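Local coordinates for protein DNA primase (Aquifex aeolicus, PDB 2AU3) that probably acts as an RNA polymerase of DNA replication, making the short RNA primers that DNA polymerase extends, at residues A[113-116]-A[117-121]. Numbering follows the deposited sequence.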
ATOM      1  N   CYS A 113       4.005 -14.378  -0.704  1.00 17.30           N
ATOM      2  CA  CYS A 113       2.781 -13.661  -1.081  1.00 17.62           C
ATOM      3  C   CYS A 113       1.830 -14.551  -1.900  1.00 17.47           C
ATOM      4  O   CYS A 113       0.628 -14.631  -1.605  1.00 16.78           O
ATOM      5  CB  CYS A 113       3.138 -12.388  -1.862  1.00 18.22           C
ATOM      6  SG  CYS A 113       1.704 -11.346  -2.283  1.00 21.28           S
ATOM      7  N   ASP A 114       2.378 -15.277  -2.876  1.00 18.07           N
ATOM      8  CA  ASP A 114       1.587 -16.183  -3.735  1.00 18.66           C
ATOM      9  C   ASP A 114       0.983 -17.322  -2.943  1.00 18.77           C
ATOM     10  O   ASP A 114      -0.136 -17.775  -3.235  1.00 19.69           O
ATOM     11  CB  ASP A 114       2.465 -16.780  -4.845  1.00 19.93           C
ATOM     12  CG  ASP A 114       3.052 -15.708  -5.779  1.00 24.26           C
ATOM     13  OD1 ASP A 114       2.421 -14.633  -5.980  1.00 27.84           O
ATOM     14  OD2 ASP A 114       4.161 -15.858  -6.337  1.00 28.43           O
ATOM     15  N   PHE A 115       1.734 -17.801  -1.958  1.00 18.45           N
ATOM     16  CA  PHE A 115       1.290 -18.880  -1.080  1.00 18.77           C
ATOM     17  C   PHE A 115       0.058 -18.451  -0.259  1.00 18.00           C
ATOM     18  O   PHE A 115      -0.962 -19.157  -0.196  1.00 19.32           O
ATOM     19  CB  PHE A 115       2.444 -19.300  -0.147  1.00 17.45           C
ATOM     20  CG  PHE A 115       2.002 -20.124   1.021  1.00 18.49           C
ATOM     21  CD1 PHE A 115       1.555 -21.429   0.836  1.00 19.56           C
ATOM     22  CD2 PHE A 115       1.995 -19.586   2.301  1.00 20.85           C
ATOM     23  CE1 PHE A 115       1.110 -22.199   1.918  1.00 20.59           C
ATOM     24  CE2 PHE A 115       1.562 -20.343   3.388  1.00 19.66           C
ATOM     25  CZ  PHE A 115       1.127 -21.664   3.189  1.00 18.56           C
ATOM     26  N   TYR A 116       0.168 -17.283   0.359  1.00 18.48           N
ATOM     27  CA  TYR A 116      -0.930 -16.703   1.129  1.00 17.07           C
ATOM     28  C   TYR A 116      -2.173 -16.404   0.278  1.00 17.20           C
ATOM     29  O   TYR A 116      -3.307 -16.621   0.732  1.00 16.13           O
ATOM     30  CB  TYR A 116      -0.472 -15.418   1.768  1.00 16.80           C
ATOM     31  CG  TYR A 116       0.489 -15.559   2.916  1.00 16.58           C
ATOM     32  CD1 TYR A 116       0.443 -16.657   3.781  1.00 17.32           C
ATOM     33  CD2 TYR A 116       1.418 -14.557   3.177  1.00 15.53           C
ATOM     34  CE1 TYR A 116       1.354 -16.761   4.867  1.00 17.34           C
ATOM     35  CE2 TYR A 116       2.294 -14.640   4.278  1.00 15.74           C
ATOM     36  CZ  TYR A 116       2.241 -15.728   5.108  1.00 17.70           C
ATOM     37  OH  TYR A 116       3.096 -15.786   6.178  1.00 18.30           O
ATOM     38  N   ARG A 117      -1.956 -15.863  -0.917  1.00 16.80           N
ATOM     39  CA  ARG A 117      -3.050 -15.613  -1.861  1.00 18.40           C
ATOM     40  C   ARG A 117      -3.789 -16.908  -2.183  1.00 18.79           C
ATOM     41  O   ARG A 117      -5.005 -16.960  -2.108  1.00 18.05           O
ATOM     42  CB  ARG A 117      -2.538 -14.975  -3.162  1.00 18.76           C
ATOM     43  CG  ARG A 117      -3.615 -14.840  -4.210  1.00 22.35           C
ATOM     44  CD  ARG A 117      -3.102 -14.582  -5.643  1.00 26.08           C
ATOM     45  NE  ARG A 117      -2.262 -13.392  -5.703  1.00 27.40           N
ATOM     46  CZ  ARG A 117      -0.966 -13.430  -5.961  1.00 30.84           C
ATOM     47  NH1 ARG A 117      -0.391 -14.602  -6.204  1.00 29.93           N
ATOM     48  NH2 ARG A 117      -0.244 -12.304  -5.992  1.00 31.70           N
ATOM     49  N   GLU A 118      -3.044 -17.957  -2.528  1.00 20.02           N
ATOM     50  CA  GLU A 118      -3.651 -19.253  -2.810  1.00 21.88           C
ATOM     51  C   GLU A 118      -4.399 -19.759  -1.589  1.00 20.71           C
ATOM     52  O   GLU A 118      -5.450 -20.389  -1.712  1.00 20.82           O
ATOM     53  CB  GLU A 118      -2.570 -20.285  -3.164  1.00 23.48           C
ATOM     54  CG  GLU A 118      -2.863 -21.088  -4.423  1.00 31.60           C
ATOM     55  CD  GLU A 118      -3.247 -22.529  -4.131  1.00 40.60           C
ATOM     56  OE1 GLU A 118      -4.461 -22.770  -3.919  1.00 45.48           O
ATOM     57  OE2 GLU A 118      -2.344 -23.425  -4.115  1.00 43.57           O
ATOM     58  N   SER A 119      -3.820 -19.526  -0.418  1.00 19.87           N
ATOM     59  CA  SER A 119      -4.375 -20.020   0.818  1.00 20.32           C
ATOM     60  C   SER A 119      -5.698 -19.313   1.139  1.00 20.37           C
ATOM     61  O   SER A 119      -6.638 -19.935   1.605  1.00 21.00           O
ATOM     62  CB  SER A 119      -3.362 -19.856   1.934  1.00 20.34           C
ATOM     63  OG  SER A 119      -2.190 -20.641   1.668  1.00 17.75           O
ATOM     64  N   LEU A 120      -5.792 -18.030   0.823  1.00 19.49           N
ATOM     65  CA  LEU A 120      -7.030 -17.310   1.078  1.00 19.75           C
ATOM     66  C   LEU A 120      -8.157 -17.874   0.195  1.00 20.80           C
ATOM     67  O   LEU A 120      -9.232 -18.197   0.685  1.00 20.14           O
ATOM     68  CB  LEU A 120      -6.833 -15.803   0.871  1.00 18.27           C
ATOM     69  CG  LEU A 120      -8.096 -14.944   0.996  1.00 20.56           C
ATOM     70  CD1 LEU A 120      -8.674 -14.954   2.408  1.00 19.54           C
ATOM     71  CD2 LEU A 120      -7.896 -13.521   0.481  1.00 19.79           C
ATOM     72  N   LEU A 121      -7.869 -18.064  -1.092  1.00 23.14           N
ATOM     73  CA  LEU A 121      -8.837 -18.633  -2.035  1.00 26.05           C
ATOM     74  C   LEU A 121      -9.373 -19.995  -1.576  1.00 27.47           C
ATOM     75  O   LEU A 121     -10.543 -20.298  -1.778  1.00 27.50           O
ATOM     76  CB  LEU A 121      -8.226 -18.751  -3.442  1.00 27.46           C
ATOM     77  CG  LEU A 121      -7.792 -17.438  -4.128  1.00 29.82           C
ATOM     78  CD1 LEU A 121      -6.996 -17.690  -5.421  1.00 33.26           C
ATOM     79  CD2 LEU A 121      -8.986 -16.523  -4.404  1.00 34.01           C
TER
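The F115 ring carries S119 OG over one face, 3.6 Å above its plane and displaced toward the rim, while D114 OD1 comes to the edge of the R117 guanidinium, slightly tilted from its plane. This second meeting is a salt bridge between helix neighbours three residues apart: R117 NH1 donates to D114 OD1 over 2.8 Å. The two side chains run alongside each other, yet their flat ends are turned by 36°, and the oxygen is approached from its anti side, out of the carboxylate plane. A bend at chi3 (-57°) turns the guanidinium back along the helix toward D114. With D114 OD2 pairing with K69 and R117 NH2 with D144, a chain of salt bridges links helix 67-75 of the zinc-finger region to the catalytic core; the R117 side chain lies about 8 Å from the zinc ion.

S119 OG stands beside its own backbone N (chi1 -63°) and donates to F115 O at 2.7 Å. The same carbonyl accepts S119 N at 2.9 Å from the opposite face of its plane, a serine hydroxyl adding to the ordinary i to i+4 helical bond.

All this lies on helix 101-122, with F115 packed against helix 151-161, L120 against helix 124-132, and C113 and Y116 against strand 188-194.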